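Local structure of colicin-B (1RH1) at residues F358-I363 / S457-L461; S372-L376 / D499-D503. The protein forms channels that depolarise the cytoplasmic membrane of Escherichia coli and closely related bacteria, dissipating the cell's energy. All blocks are in the same frame, centred on the assembly; numbering follows the deposited sequence.

Contact 1 of 2, residues F358-I363 / S457-L461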
loop_
_atom_site.group_PDB
_atom_site.type_symbol
_atom_site.label_atom_id
_atom_site.label_comp_id
_atom_site.label_asym_id
_atom_site.label_seq_id
_atom_site.Cartn_x
_atom_site.Cartn_y
_atom_site.Cartn_z
ATOM N N PHE A 358 18.364 -6.498 -8.782
ATOM C CA PHE A 358 18.001 -5.990 -10.082
ATOM C C PHE A 358 16.552 -5.584 -10.239
ATOM O O PHE A 358 16.201 -5.005 -11.251
ATOM C CB PHE A 358 18.346 -7.042 -11.059
ATOM C CG PHE A 358 18.497 -6.499 -12.442
ATOM C CD1 PHE A 358 19.724 -5.977 -12.804
ATOM C CD2 PHE A 358 17.435 -6.571 -13.337
ATOM C CE1 PHE A 358 19.903 -5.511 -14.098
ATOM C CE2 PHE A 358 17.609 -6.109 -14.620
ATOM C CZ PHE A 358 18.842 -5.581 -14.996
ATOM N N GLN A 359 15.678 -5.855 -9.273
ATOM C CA GLN A 359 14.296 -5.416 -9.305
ATOM C C GLN A 359 14.177 -3.905 -9.524
ATOM O O GLN A 359 14.804 -3.048 -8.890
ATOM C CB GLN A 359 13.683 -5.855 -7.998
ATOM C CG GLN A 359 12.180 -5.705 -7.944
ATOM C CD GLN A 359 11.588 -6.648 -6.908
ATOM O OE1 GLN A 359 12.310 -7.221 -6.079
ATOM N NE2 GLN A 359 10.267 -6.861 -6.935
ATOM N N GLY A 360 13.384 -3.601 -10.535
ATOM C CA GLY A 360 13.178 -2.224 -10.925
ATOM C C GLY A 360 14.219 -1.756 -11.945
ATOM O O GLY A 360 13.978 -0.758 -12.642
ATOM N N LYS A 361 15.379 -2.438 -12.046
ATOM C CA LYS A 361 16.393 -2.081 -13.025
ATOM C C LYS A 361 16.073 -2.674 -14.396
ATOM O O LYS A 361 15.140 -3.469 -14.606
ATOM C CB LYS A 361 17.757 -2.551 -12.518
ATOM C CG LYS A 361 18.121 -1.911 -11.173
ATOM C CD LYS A 361 19.367 -2.516 -10.523
ATOM C CE LYS A 361 19.433 -2.213 -9.014
ATOM N NZ LYS A 361 20.172 -3.255 -8.308
ATOM N N THR A 362 16.875 -2.197 -15.340
ATOM C CA THR A 362 16.701 -2.467 -16.756
ATOM C C THR A 362 17.889 -3.221 -17.324
ATOM O O THR A 362 18.994 -2.757 -17.027
ATOM C CB THR A 362 16.502 -1.085 -17.415
ATOM O OG1 THR A 362 15.280 -0.622 -16.862
ATOM C CG2 THR A 362 16.427 -1.068 -18.938
ATOM N N ILE A 363 17.789 -4.296 -18.136
ATOM C CA ILE A 363 19.029 -4.927 -18.608
ATOM C C ILE A 363 19.789 -3.983 -19.517
ATOM O O ILE A 363 19.196 -3.020 -20.005
ATOM C CB ILE A 363 18.849 -6.266 -19.426
ATOM C CG1 ILE A 363 17.850 -6.128 -20.543
ATOM C CG2 ILE A 363 18.402 -7.367 -18.480
ATOM C CD1 ILE A 363 17.843 -7.397 -21.375
ATOM N N SER A 457 12.579 -6.341 -17.289
ATOM C CA SER A 457 13.992 -6.704 -17.391
ATOM C C SER A 457 14.445 -7.727 -16.375
ATOM O O SER A 457 15.109 -8.698 -16.731
ATOM C CB SER A 457 14.935 -5.533 -17.196
ATOM O OG SER A 457 14.970 -4.588 -18.245
ATOM N N ALA A 458 14.044 -7.545 -15.113
ATOM C CA ALA A 458 14.370 -8.491 -14.061
ATOM C C ALA A 458 13.868 -9.902 -14.377
ATOM O O ALA A 458 14.674 -10.828 -14.309
ATOM C CB ALA A 458 13.761 -8.015 -12.755
ATOM N N VAL A 459 12.605 -10.097 -14.783
ATOM C CA VAL A 459 12.086 -11.404 -15.180
ATOM C C VAL A 459 12.860 -11.912 -16.414
ATOM O O VAL A 459 13.208 -13.094 -16.491
ATOM C CB VAL A 459 10.577 -11.290 -15.503
ATOM C CG1 VAL A 459 9.965 -12.636 -15.720
ATOM C CG2 VAL A 459 9.833 -10.721 -14.344
ATOM N N ALA A 460 13.209 -11.074 -17.397
ATOM C CA ALA A 460 13.966 -11.539 -18.546
ATOM C C ALA A 460 15.391 -11.917 -18.195
ATOM O O ALA A 460 15.984 -12.761 -18.866
ATOM C CB ALA A 460 14.027 -10.479 -19.607
ATOM N N LEU A 461 15.962 -11.305 -17.154
ATOM C CA LEU A 461 17.290 -11.668 -16.691
ATOM C C LEU A 461 17.236 -13.032 -16.017
ATOM O O LEU A 461 18.123 -13.857 -16.225
ATOM C CB LEU A 461 17.823 -10.707 -15.658
ATOM C CG LEU A 461 19.129 -9.976 -15.915
ATOM C CD1 LEU A 461 19.513 -9.373 -14.593
ATOM C CD2 LEU A 461 20.255 -10.871 -16.417
#
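The aromatic ring of F358 lies against the first turn of helix 457-472, between L461 on one face and its own loop neighbour K361 on the other. CB of F358 points at the helix, and with CG anti to the backbone N (chi1 -159°) the ring is carried onto it. All six ring atoms touch L461 CD1, which stands over the ring centre, 3.5 Å from the centroid of F358 and 5° off the normal, a CH-pi contact. CD2 and CE2 also meet the helix at the ring edge, F358 CD2 3.7 Å from A458 CA and F358 CE2 3.8 Å from S457 CB. The type II turn F358-K361, closed by K361 N to F358 O (2.8 Å), brings K361 CB over the opposite face. Beyond the turn, S457 OG accepts a weak, bent bond from I363 N (2.8 Å, 149° at the hydrogen), while I363 CG2 packs on L461 CG at 3.7 Å. This loop joins helices 342-357 and 366-376 and crosses the start of helix 457-472, a predicted membrane-spanning segment of the pore-forming domain; helix 291-340 borders it beside Q359 and A458, and helix 441-452 beside I363 and A460.

Contact 2 of 2, residues S372-L376 / D499-D503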
loop_
_atom_site.group_PDB
_atom_site.type_symbol
_atom_site.label_atom_id
_atom_site.label_comp_id
_atom_site.label_asym_id
_atom_site.label_seq_id
_atom_site.Cartn_x
_atom_site.Cartn_y
_atom_site.Cartn_z
ATOM N N SER A 372 30.326 -6.262 -25.082
ATOM C CA SER A 372 30.967 -6.961 -23.988
ATOM C C SER A 372 31.261 -8.382 -24.344
ATOM O O SER A 372 32.422 -8.770 -24.245
ATOM C CB SER A 372 30.130 -7.000 -22.748
ATOM O OG SER A 372 30.355 -5.799 -22.047
ATOM N N ILE A 373 30.286 -9.169 -24.818
ATOM C CA ILE A 373 30.627 -10.559 -25.072
ATOM C C ILE A 373 31.575 -10.662 -26.260
ATOM O O ILE A 373 32.303 -11.641 -26.305
ATOM C CB ILE A 373 29.358 -11.471 -25.304
ATOM C CG1 ILE A 373 28.795 -11.279 -26.632
ATOM C CG2 ILE A 373 28.256 -11.148 -24.341
ATOM C CD1 ILE A 373 29.119 -12.595 -27.342
ATOM N N ASN A 374 31.639 -9.691 -27.185
ATOM C CA ASN A 374 32.610 -9.716 -28.272
ATOM C C ASN A 374 34.039 -9.556 -27.776
ATOM O O ASN A 374 34.996 -10.006 -28.419
ATOM C CB ASN A 374 32.405 -8.600 -29.265
ATOM C CG ASN A 374 31.255 -8.781 -30.230
ATOM O OD1 ASN A 374 30.705 -7.778 -30.683
ATOM N ND2 ASN A 374 30.846 -9.994 -30.595
ATOM N N LYS A 375 34.130 -8.859 -26.632
ATOM C CA LYS A 375 35.369 -8.604 -25.916
ATOM C C LYS A 375 35.838 -9.890 -25.236
ATOM O O LYS A 375 37.036 -10.177 -25.170
ATOM C CB LYS A 375 35.089 -7.501 -24.894
ATOM C CG LYS A 375 36.214 -7.133 -23.939
ATOM C CD LYS A 375 35.732 -6.297 -22.747
ATOM C CE LYS A 375 35.073 -4.953 -23.064
ATOM N NZ LYS A 375 35.154 -4.047 -21.923
ATOM N N LEU A 376 34.882 -10.681 -24.734
ATOM C CA LEU A 376 35.191 -11.906 -24.032
ATOM C C LEU A 376 35.676 -12.960 -24.991
ATOM O O LEU A 376 36.731 -13.562 -24.813
ATOM C CB LEU A 376 33.955 -12.392 -23.323
ATOM C CG LEU A 376 34.007 -13.766 -22.733
ATOM C CD1 LEU A 376 35.085 -13.868 -21.680
ATOM C CD2 LEU A 376 32.650 -14.058 -22.166
ATOM N N ASP A 499 29.659 -4.313 -17.502
ATOM C CA ASP A 499 30.860 -4.659 -18.238
ATOM C C ASP A 499 31.952 -5.032 -17.246
ATOM O O ASP A 499 32.906 -5.703 -17.648
ATOM C CB ASP A 499 31.314 -3.477 -19.116
ATOM C CG ASP A 499 32.550 -3.743 -19.975
ATOM O OD1 ASP A 499 32.470 -4.505 -20.940
ATOM O OD2 ASP A 499 33.604 -3.182 -19.669
ATOM N N LYS A 500 31.840 -4.623 -15.963
ATOM C CA LYS A 500 32.783 -5.019 -14.919
ATOM C C LYS A 500 32.994 -6.524 -15.004
ATOM O O LYS A 500 34.095 -6.993 -15.287
ATOM C CB LYS A 500 32.294 -4.763 -13.477
ATOM C CG LYS A 500 32.005 -3.343 -12.994
ATOM C CD LYS A 500 33.107 -2.333 -13.348
ATOM C CE LYS A 500 32.704 -0.901 -12.960
ATOM N NZ LYS A 500 33.706 0.063 -13.391
ATOM N N PHE A 501 31.874 -7.250 -14.921
ATOM C CA PHE A 501 31.826 -8.701 -14.941
ATOM C C PHE A 501 32.559 -9.339 -16.104
ATOM O O PHE A 501 33.195 -10.372 -15.912
ATOM C CB PHE A 501 30.367 -9.127 -14.943
ATOM C CG PHE A 501 29.568 -8.617 -13.746
ATOM C CD1 PHE A 501 30.185 -8.373 -12.515
ATOM C CD2 PHE A 501 28.195 -8.411 -13.888
ATOM C CE1 PHE A 501 29.423 -7.927 -11.437
ATOM C CE2 PHE A 501 27.447 -7.967 -12.798
ATOM C CZ PHE A 501 28.056 -7.722 -11.570
ATOM N N VAL A 502 32.542 -8.740 -17.300
ATOM C CA VAL A 502 33.269 -9.344 -18.403
ATOM C C VAL A 502 34.719 -8.869 -18.433
ATOM O O VAL A 502 35.558 -9.487 -19.091
ATOM C CB VAL A 502 32.505 -9.031 -19.702
ATOM C CG1 VAL A 502 33.157 -9.608 -20.954
ATOM C CG2 VAL A 502 31.166 -9.733 -19.590
ATOM N N ASP A 503 35.084 -7.787 -17.733
ATOM C CA ASP A 503 36.495 -7.481 -17.574
ATOM C C ASP A 503 37.122 -8.388 -16.520
ATOM O O ASP A 503 38.238 -8.829 -16.773
ATOM C CB ASP A 503 36.664 -6.022 -17.192
ATOM C CG ASP A 503 36.587 -5.061 -18.384
ATOM O OD1 ASP A 503 36.525 -5.505 -19.536
ATOM O OD2 ASP A 503 36.606 -3.844 -18.161
#
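The carboxylate of D499 is gripped at its edges by K375 and S372. K375 NZ sits astride the two oxygens, using the syn lone pair of each, 2.9 Å from D499 OD1 and 2.9 Å from D499 OD2. S372 OG donates to the anti lone pair of D499 OD1 at 2.7 Å, which gives that oxygen two donors and limits rotation of the group. The carboxylate of D503 is met less squarely: K375 NZ comes to the syn side of D503 OD1, 3.1 Å away and 24° out of the carboxylate plane. One ammonium thus bridges two acids a helical turn apart, a salt-bridge network that probably holds both acids charged. In the all-helical pore-forming domain of colicins it fastens the last helix, 500-510, to helix 366-376. The lysine chain is extended except for a bend at chi3 (-60°), and K375 CD passes 3.4 Å from D503 OD1. Beside the polar group, V502 points at helix 366-376, with CG1 3.5 Å from S372 O and 3.7 Å from L376 CB. R364 makes a weak hydrogen bond to S372 OG and its side chain also touches D499; one turn beyond V502 on helix 500-510, N506 ND2 bonds to K375 O.

From the N terminus the chain runs through a region rich in strands, then the long helix 291-340 and helix 342-357, into the loop 358-363 and along helix 366-376, so the first halves of both contacts follow one another closely. Contact 1 is closed when helix 457-472 begins, after 93 intervening residues that hold no strand; contact 2 closes only at the start of helix 500-510, across 122. The two loops therefore cross rather than nest, and in sequence helix 479-495 lies between their second halves. The centres of contacts 1 and 2 are about 19 Å apart. Together they tie the loop after helix 342-357 to a predicted membrane-spanning helix, and helix 366-376 to the C-terminal helix.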